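Local coordinates for thioesterase (Pseudomonas aeruginosa, PDB 2O5U), which probably hydrolyses fatty acyl-CoA thioesters and has the hotdog fold of the 4-hydroxybenzoyl-CoA thioesterase family, at residues I63-S68 with V120-R125; M85-A90 with Y99-F104. One frame throughout, in Å; residues are numbered along the deposited sequence.

Interaction 1 of 2, residues I63-S68 with V120-R125; sequences IGLVVS and VFVERR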
ATOM      1  N   ILE A  63      22.779   3.156  -5.983  1.00 22.05           N
ATOM      2  CA  ILE A  63      21.307   3.004  -5.974  1.00 22.68           C
ATOM      3  C   ILE A  63      20.604   3.808  -7.095  1.00 22.75           C
ATOM      4  O   ILE A  63      21.132   4.838  -7.545  1.00 23.83           O
ATOM      5  CB  ILE A  63      20.726   3.418  -4.599  1.00 22.39           C
ATOM      6  CG1 ILE A  63      20.864   4.923  -4.369  1.00 23.28           C
ATOM      7  CG2 ILE A  63      21.340   2.621  -3.461  1.00 23.74           C
ATOM      8  CD1 ILE A  63      19.856   5.447  -3.375  1.00 26.64           C
ATOM      9  N   GLY A  64      19.418   3.358  -7.547  1.00 22.04           N
ATOM     10  CA  GLY A  64      18.649   4.067  -8.573  1.00 21.05           C
ATOM     11  C   GLY A  64      17.694   5.062  -7.916  1.00 22.61           C
ATOM     12  O   GLY A  64      17.001   4.691  -6.974  1.00 22.38           O
ATOM     13  N   LEU A  65      17.727   6.333  -8.318  1.00 21.16           N
ATOM     14  CA  LEU A  65      16.734   7.280  -7.792  1.00 21.95           C
ATOM     15  C   LEU A  65      15.748   7.483  -8.922  1.00 20.72           C
ATOM     16  O   LEU A  65      16.146   7.724 -10.064  1.00 20.03           O
ATOM     17  CB  LEU A  65      17.346   8.633  -7.445  1.00 22.99           C
ATOM     18  CG  LEU A  65      18.486   8.865  -6.466  1.00 23.71           C
ATOM     19  CD1 LEU A  65      18.745  10.378  -6.400  1.00 25.90           C
ATOM     20  CD2 LEU A  65      18.124   8.301  -5.097  1.00 26.02           C
ATOM     21  N   VAL A  66      14.468   7.386  -8.611  1.00 19.29           N
ATOM     22  CA  VAL A  66      13.455   7.678  -9.651  1.00 18.63           C
ATOM     23  C   VAL A  66      13.263   9.176  -9.720  1.00 18.11           C
ATOM     24  O   VAL A  66      12.893   9.816  -8.724  1.00 20.11           O
ATOM     25  CB  VAL A  66      12.099   7.076  -9.301  1.00 18.16           C
ATOM     26  CG1 VAL A  66      11.080   7.469 -10.364  1.00 17.60           C
ATOM     27  CG2 VAL A  66      12.228   5.502  -9.217  1.00 17.00           C
ATOM     28  N   VAL A  67      13.503   9.761 -10.871  1.00 17.97           N
ATOM     29  CA  VAL A  67      13.474  11.242 -10.928  1.00 17.43           C
ATOM     30  C   VAL A  67      12.263  11.770 -11.696  1.00 16.07           C
ATOM     31  O   VAL A  67      11.945  12.958 -11.651  1.00 16.49           O
ATOM     32  CB  VAL A  67      14.770  11.817 -11.556  1.00 18.89           C
ATOM     33  CG1 VAL A  67      16.023  11.603 -10.636  1.00 17.23           C
ATOM     34  CG2 VAL A  67      14.976  11.173 -12.923  1.00 16.46           C
ATOM     35  N   SER A  68      11.624  10.913 -12.482  1.00 16.37           N
ATOM     36  CA  SER A  68      10.356  11.279 -13.115  1.00 17.83           C
ATOM     37  C   SER A  68       9.621   9.983 -13.507  1.00 16.66           C
ATOM     38  O   SER A  68      10.262   8.940 -13.721  1.00 14.88           O
ATOM     39  CB  SER A  68      10.663  12.123 -14.342  1.00 19.39           C
ATOM     40  OG  SER A  68      11.582  11.384 -15.167  1.00 22.97           O
ATOM     41  N   VAL A 120      18.093   7.682 -12.177  1.00 19.44           N
ATOM     42  CA  VAL A 120      19.495   8.193 -12.133  1.00 21.24           C
ATOM     43  C   VAL A 120      20.186   7.418 -11.015  1.00 20.81           C
ATOM     44  O   VAL A 120      19.634   7.231  -9.916  1.00 21.52           O
ATOM     45  CB  VAL A 120      19.601   9.720 -11.809  1.00 20.80           C
ATOM     46  CG1 VAL A 120      21.093  10.156 -11.750  1.00 22.78           C
ATOM     47  CG2 VAL A 120      18.873  10.565 -12.871  1.00 22.32           C
ATOM     48  N   PHE A 121      21.401   6.980 -11.294  1.00 20.68           N
ATOM     49  CA  PHE A 121      22.160   6.174 -10.401  1.00 18.78           C
ATOM     50  C   PHE A 121      23.115   7.063  -9.577  1.00 19.75           C
ATOM     51  O   PHE A 121      23.826   7.928 -10.113  1.00 18.64           O
ATOM     52  CB  PHE A 121      22.831   4.992 -11.140  1.00 20.61           C
ATOM     53  CG  PHE A 121      21.857   3.898 -11.459  1.00 21.46           C
ATOM     54  CD1 PHE A 121      21.112   3.928 -12.655  1.00 18.91           C
ATOM     55  CD2 PHE A 121      21.548   2.928 -10.496  1.00 22.37           C
ATOM     56  CE1 PHE A 121      20.139   2.926 -12.943  1.00 20.34           C
ATOM     57  CE2 PHE A 121      20.573   1.928 -10.768  1.00 22.59           C
ATOM     58  CZ  PHE A 121      19.860   1.934 -11.995  1.00 22.74           C
ATOM     59  N   VAL A 122      23.085   6.848  -8.274  1.00 18.29           N
ATOM     60  CA  VAL A 122      23.841   7.691  -7.397  1.00 19.38           C
ATOM     61  C   VAL A 122      24.580   6.884  -6.354  1.00 20.76           C
ATOM     62  O   VAL A 122      24.168   5.751  -6.003  1.00 18.69           O
ATOM     63  CB  VAL A 122      22.935   8.758  -6.637  1.00 18.97           C
ATOM     64  CG1 VAL A 122      22.294   9.763  -7.586  1.00 17.21           C
ATOM     65  CG2 VAL A 122      21.955   8.114  -5.698  1.00 20.18           C
ATOM     66  N   GLU A 123      25.654   7.500  -5.817  1.00 21.02           N
ATOM     67  CA  GLU A 123      26.332   6.919  -4.668  1.00 24.26           C
ATOM     68  C   GLU A 123      25.369   6.837  -3.446  1.00 24.46           C
ATOM     69  O   GLU A 123      24.707   7.831  -3.079  1.00 25.30           O
ATOM     70  CB  GLU A 123      27.638   7.684  -4.363  1.00 25.05           C
ATOM     71  CG  GLU A 123      28.569   6.963  -3.381  1.00 31.59           C
ATOM     72  CD  GLU A 123      28.275   7.322  -1.921  1.00 36.68           C
ATOM     73  OE1 GLU A 123      28.452   8.508  -1.572  1.00 36.67           O
ATOM     74  OE2 GLU A 123      27.886   6.428  -1.120  1.00 37.95           O
ATOM     75  N   ARG A 124      25.269   5.651  -2.848  1.00 25.34           N
ATOM     76  CA  ARG A 124      24.285   5.374  -1.777  1.00 26.89           C
ATOM     77  C   ARG A 124      24.203   6.455  -0.674  1.00 27.56           C
ATOM     78  O   ARG A 124      23.121   6.982  -0.405  1.00 28.09           O
ATOM     79  CB  ARG A 124      24.506   3.938  -1.234  1.00 26.07           C
ATOM     80  CG  ARG A 124      23.500   3.424  -0.164  1.00 28.87           C
ATOM     81  CD  ARG A 124      23.453   1.874  -0.070  1.00 28.54           C
ATOM     82  NE  ARG A 124      22.201   1.413   0.583  1.00 32.18           N
ATOM     83  CZ  ARG A 124      21.615   0.250   0.311  1.00 35.03           C
ATOM     84  NH1 ARG A 124      22.161  -0.542  -0.627  1.00 34.79           N
ATOM     85  NH2 ARG A 124      20.474  -0.108   0.941  1.00 38.62           N
ATOM     86  N   ARG A 125      25.340   6.812  -0.089  1.00 27.89           N
ATOM     87  CA  ARG A 125      25.447   7.720   1.080  1.00 29.23           C
ATOM     88  C   ARG A 125      25.357   9.219   0.736  1.00 29.11           C
ATOM     89  O   ARG A 125      24.634   9.974   1.385  1.00 28.44           O
ATOM     90  CB  ARG A 125      26.791   7.473   1.792  1.00 29.63           C
ATOM     91  CG  ARG A 125      26.814   6.249   2.747  1.00 31.94           C
TER

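Interaction 2 of 2, residues M85-A90 with Y99-F104; sequences MGLRVA and YELALF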
ATOM      1  N   MET A  85       3.818  -7.403 -17.065  1.00 19.87           N
ATOM      2  CA  MET A  85       4.418  -6.132 -17.421  1.00 19.59           C
ATOM      3  C   MET A  85       5.392  -6.377 -18.515  1.00 19.91           C
ATOM      4  O   MET A  85       6.223  -7.283 -18.365  1.00 20.13           O
ATOM      5  CB  MET A  85       5.194  -5.540 -16.237  1.00 21.10           C
ATOM      6  CG  MET A  85       4.357  -5.272 -14.985  1.00 23.10           C
ATOM      7  SD  MET A  85       2.915  -4.222 -15.307  1.00 24.08           S
ATOM      8  CE  MET A  85       3.647  -2.701 -15.858  1.00 20.65           C
ATOM      9  N   GLY A  86       5.253  -5.619 -19.613  1.00 18.93           N
ATOM     10  CA  GLY A  86       6.303  -5.489 -20.649  1.00 18.12           C
ATOM     11  C   GLY A  86       7.257  -4.355 -20.330  1.00 17.44           C
ATOM     12  O   GLY A  86       6.864  -3.279 -19.832  1.00 19.00           O
ATOM     13  N   LEU A  87       8.521  -4.617 -20.580  1.00 16.99           N
ATOM     14  CA  LEU A  87       9.584  -3.694 -20.305  1.00 17.58           C
ATOM     15  C   LEU A  87      10.511  -3.542 -21.510  1.00 17.97           C
ATOM     16  O   LEU A  87      10.853  -4.546 -22.168  1.00 19.12           O
ATOM     17  CB  LEU A  87      10.362  -4.222 -19.104  1.00 17.01           C
ATOM     18  CG  LEU A  87      11.638  -3.477 -18.668  1.00 21.19           C
ATOM     19  CD1 LEU A  87      11.395  -1.980 -18.355  1.00 19.16           C
ATOM     20  CD2 LEU A  87      12.260  -4.196 -17.466  1.00 19.02           C
ATOM     21  N   ARG A  88      10.834  -2.294 -21.850  1.00 16.96           N
ATOM     22  CA  ARG A  88      11.983  -2.000 -22.696  0.60 19.42           C
ATOM     23  C   ARG A  88      12.711  -0.754 -22.163  1.00 18.81           C
ATOM     24  O   ARG A  88      12.123   0.024 -21.421  1.00 18.62           O
ATOM     25  CB  ARG A  88      11.550  -1.747 -24.121  0.60 18.66           C
ATOM     26  CG  ARG A  88      10.759  -0.513 -24.261  0.60 22.34           C
ATOM     27  CD  ARG A  88      10.671  -0.183 -25.744  0.60 29.61           C
ATOM     28  NE  ARG A  88      10.019   1.109 -25.987  0.60 33.84           N
ATOM     29  CZ  ARG A  88       8.705   1.274 -26.156  0.60 33.41           C
ATOM     30  NH1 ARG A  88       7.879   0.246 -26.083  0.60 34.07           N
ATOM     31  NH2 ARG A  88       8.214   2.474 -26.396  0.60 35.60           N
ATOM     32  N   VAL A  89      13.971  -0.578 -22.583  1.00 19.17           N
ATOM     33  CA  VAL A  89      14.757   0.605 -22.240  1.00 19.15           C
ATOM     34  C   VAL A  89      14.676   1.480 -23.482  1.00 19.62           C
ATOM     35  O   VAL A  89      15.030   1.054 -24.588  1.00 19.47           O
ATOM     36  CB  VAL A  89      16.218   0.186 -21.883  1.00 18.85           C
ATOM     37  CG1 VAL A  89      17.218   1.320 -22.120  1.00 19.44           C
ATOM     38  CG2 VAL A  89      16.237  -0.374 -20.408  1.00 21.15           C
ATOM     39  N   ALA A  90      14.211   2.705 -23.309  1.00 18.63           N
ATOM     40  CA  ALA A  90      14.118   3.663 -24.435  1.00 21.03           C
ATOM     41  C   ALA A  90      15.419   4.407 -24.601  1.00 21.35           C
ATOM     42  O   ALA A  90      15.799   4.737 -25.703  1.00 22.00           O
ATOM     43  CB  ALA A  90      12.990   4.681 -24.191  1.00 20.96           C
ATOM     44  N   TYR A  99      13.061   3.859 -18.832  1.00 19.72           N
ATOM     45  CA  TYR A  99      12.283   2.646 -19.120  1.00 18.54           C
ATOM     46  C   TYR A  99      10.924   2.999 -19.751  1.00 19.19           C
ATOM     47  O   TYR A  99      10.313   4.028 -19.409  1.00 18.73           O
ATOM     48  CB  TYR A  99      12.026   1.864 -17.836  1.00 19.66           C
ATOM     49  CG  TYR A  99      13.217   1.681 -16.931  1.00 19.08           C
ATOM     50  CD1 TYR A  99      13.472   2.542 -15.855  1.00 20.69           C
ATOM     51  CD2 TYR A  99      14.123   0.677 -17.182  1.00 19.65           C
ATOM     52  CE1 TYR A  99      14.619   2.320 -15.016  1.00 18.67           C
ATOM     53  CE2 TYR A  99      15.227   0.466 -16.396  1.00 17.24           C
ATOM     54  CZ  TYR A  99      15.468   1.281 -15.323  1.00 17.21           C
ATOM     55  OH  TYR A  99      16.562   1.033 -14.549  1.00 17.94           O
ATOM     56  N   GLU A 100      10.503   2.185 -20.720  1.00 17.51           N
ATOM     57  CA  GLU A 100       9.075   2.089 -21.113  1.00 19.08           C
ATOM     58  C   GLU A 100       8.443   0.794 -20.593  1.00 17.61           C
ATOM     59  O   GLU A 100       8.989  -0.255 -20.802  1.00 14.86           O
ATOM     60  CB  GLU A 100       8.988   2.076 -22.608  1.00 19.46           C
ATOM     61  CG  GLU A 100       9.546   3.308 -23.295  1.00 24.50           C
ATOM     62  CD  GLU A 100       8.577   4.494 -23.263  1.00 30.65           C
ATOM     63  OE1 GLU A 100       7.339   4.332 -23.022  1.00 31.14           O
ATOM     64  OE2 GLU A 100       9.063   5.583 -23.526  1.00 30.62           O
ATOM     65  N   LEU A 101       7.254   0.876 -19.984  1.00 18.48           N
ATOM     66  CA  LEU A 101       6.563  -0.279 -19.444  1.00 18.72           C
ATOM     67  C   LEU A 101       5.085  -0.243 -19.880  1.00 18.09           C
ATOM     68  O   LEU A 101       4.538   0.830 -20.132  1.00 17.66           O
ATOM     69  CB  LEU A 101       6.612  -0.251 -17.911  1.00 19.17           C
ATOM     70  CG  LEU A 101       7.914  -0.845 -17.309  1.00 23.49           C
ATOM     71  CD1 LEU A 101       8.607   0.108 -16.438  1.00 26.41           C
ATOM     72  CD2 LEU A 101       7.726  -2.124 -16.661  1.00 26.69           C
ATOM     73  N   ALA A 102       4.475  -1.410 -19.972  1.00 17.73           N
ATOM     74  CA  ALA A 102       3.040  -1.502 -20.221  1.00 17.59           C
ATOM     75  C   ALA A 102       2.522  -2.714 -19.429  1.00 18.29           C
ATOM     76  O   ALA A 102       3.247  -3.702 -19.238  1.00 20.21           O
ATOM     77  CB  ALA A 102       2.741  -1.594 -21.750  1.00 16.25           C
ATOM     78  N   LEU A 103       1.281  -2.633 -18.940  1.00 17.96           N
ATOM     79  CA  LEU A 103       0.611  -3.731 -18.300  1.00 18.30           C
ATOM     80  C   LEU A 103      -0.310  -4.352 -19.345  1.00 17.69           C
ATOM     81  O   LEU A 103      -1.013  -3.626 -20.066  1.00 17.77           O
ATOM     82  CB  LEU A 103      -0.220  -3.276 -17.092  1.00 19.39           C
ATOM     83  CG  LEU A 103      -1.004  -4.361 -16.325  1.00 20.98           C
ATOM     84  CD1 LEU A 103      -1.123  -4.017 -14.835  1.00 20.89           C
ATOM     85  CD2 LEU A 103      -2.372  -4.647 -16.934  1.00 20.54           C
ATOM     86  N   PHE A 104      -0.328  -5.672 -19.356  1.00 17.47           N
ATOM     87  CA  PHE A 104      -1.180  -6.509 -20.201  1.00 18.93           C
ATOM     88  C   PHE A 104      -1.921  -7.535 -19.379  1.00 20.47           C
ATOM     89  O   PHE A 104      -1.372  -8.080 -18.428  1.00 19.98           O
ATOM     90  CB  PHE A 104      -0.323  -7.293 -21.219  1.00 18.94           C
ATOM     91  CG  PHE A 104       0.522  -6.407 -22.115  1.00 18.78           C
ATOM     92  CD1 PHE A 104       1.831  -6.081 -21.765  1.00 18.91           C
ATOM     93  CD2 PHE A 104      -0.024  -5.893 -23.311  1.00 19.63           C
ATOM     94  CE1 PHE A 104       2.608  -5.233 -22.624  1.00 18.38           C
ATOM     95  CE2 PHE A 104       0.727  -5.023 -24.148  1.00 20.62           C
ATOM     96  CZ  PHE A 104       2.036  -4.695 -23.795  1.00 18.94           C
TER

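Interaction 1 of 2, residues I63-S68 with V120-R125
I63 and V122 form a hydrogen-bonded antiparallel pair, each backbone N donating to the other's O over 2.9 Å, and L65 repeats the pattern with V120. One bond of that second pair, from L65 N to V120 O, is short at 2.6 Å and almost straight (174°). Between the two pairs lies the non-hydrogen-bonded pair G64 and F121. The F121 side chain leaves the sheet on the face opposite I63, L65 and V122 and leans over G64: CB keeps 4.0 Å from I63 O, CG still faces that oxygen, CD2 closes to 3.5 Å from I63 O, and CE2 reaches G64 CA. This CH-pi contact, with G64 CA 4.0 Å from the F121 ring centroid, brings the glycine over one face of the ring. V97 of strand 96-105 and I132 also pack on the F121 side chain.

The strands are 62-73 and 113-123 of the hotdog sheet. The first is outermost within its own chain, and S68 pairs with an antiparallel strand of the second subunit, carrying the sheet across the interface.

On the other side of the sheet, V122 CG2 is held between the N and the carbonyl carbon of its own backbone (chi1 -65° puts CG1 anti to that carbon), where it touches both I63 CG1 and L65 CG at 3.6 Å. L65 crosses V122 at about a right angle, with its CD1 against V122 CG1. Farther along, V67 sets both methyls against V120 CG2. Past the end of strand 113-123, the extended chain of R124 runs across I63 CG2 with its CB, CG and CD, while its NH1 hydrogen-bonds to the carbonyl oxygens of I57 and G60. Y29 of the second subunit packs on both I63 and R124.

Interaction 2 of 2, residues M85-A90 with Y99-F104
G86 with A102 and R88 with E100 are the hydrogen-bonded pairs of an antiparallel register that runs from M85 opposite L103 to V89 opposite Y99. The strand directions differ by 164° and the axes approach to 4.6 Å. The bond from R88 N to E100 O is the straightest of the four, at 172°. Alpha hydrogens add to the backbone contacts, notably L101 CA, 3.0 Å from G86 O.

On the face bearing R88 and E100, the two side chains run side by side. In the conformer described here, one of two modelled for R88, CG lies between its own N and carbonyl carbon (chi1 67°) and the chain extends to lay its guanidinium over E100, whose CB sits 3.6 Å above the guanidinium plane. In that conformer the salt bridge from R88 NH2 to E100 OE1 is long, 3.9 Å, and no N-H points at the oxygen; stacking on the aliphatic part of E100 is the closer contact. R88 NH1 hydrogen-bonds to Q12 O. The edge of the F104 ring approaches G86 N.

The other face is largely apolar. M85, bent at both chi2 and chi3, brings SD to 3.7 Å from L103 CB and curls CE back toward A102 O. L87 lies alongside L101, pointing the same way, and its CD1 touches both L101 CG and Y99 CB; V89 CG2 meets Y99 CD2.

The two strands form one beta hairpin. Helix 34-53 lies across this face, with F40 on M85 and L103, A44 on L101 and V45 on Y99; L140 of helix 134-141 packs on V89 and Y99, and Y99 OH hydrogen-bonds to H119 of strand 113-123.

Both interactions belong to one antiparallel sheet, and residues 85-90 and 99-104 are nested within the chain segment closed by interaction 1. Strands 96-105 and 113-123, one from each contact, are neighbours in that sheet, and the two sites touch where F121 CZ comes 4.3 Å from Y99 OH. Interaction 2 is central and buried, with one face packed under helices and a charged pair on the other. Interaction 1, its centre about 20 Å from that of interaction 2, is only partly buried. It shares the backbone hydrogen bonding, but its side-chain chemistry is mainly aliphatic with a glycine-aromatic contact, and it borders the second subunit, whereas no other chain touches interaction 2.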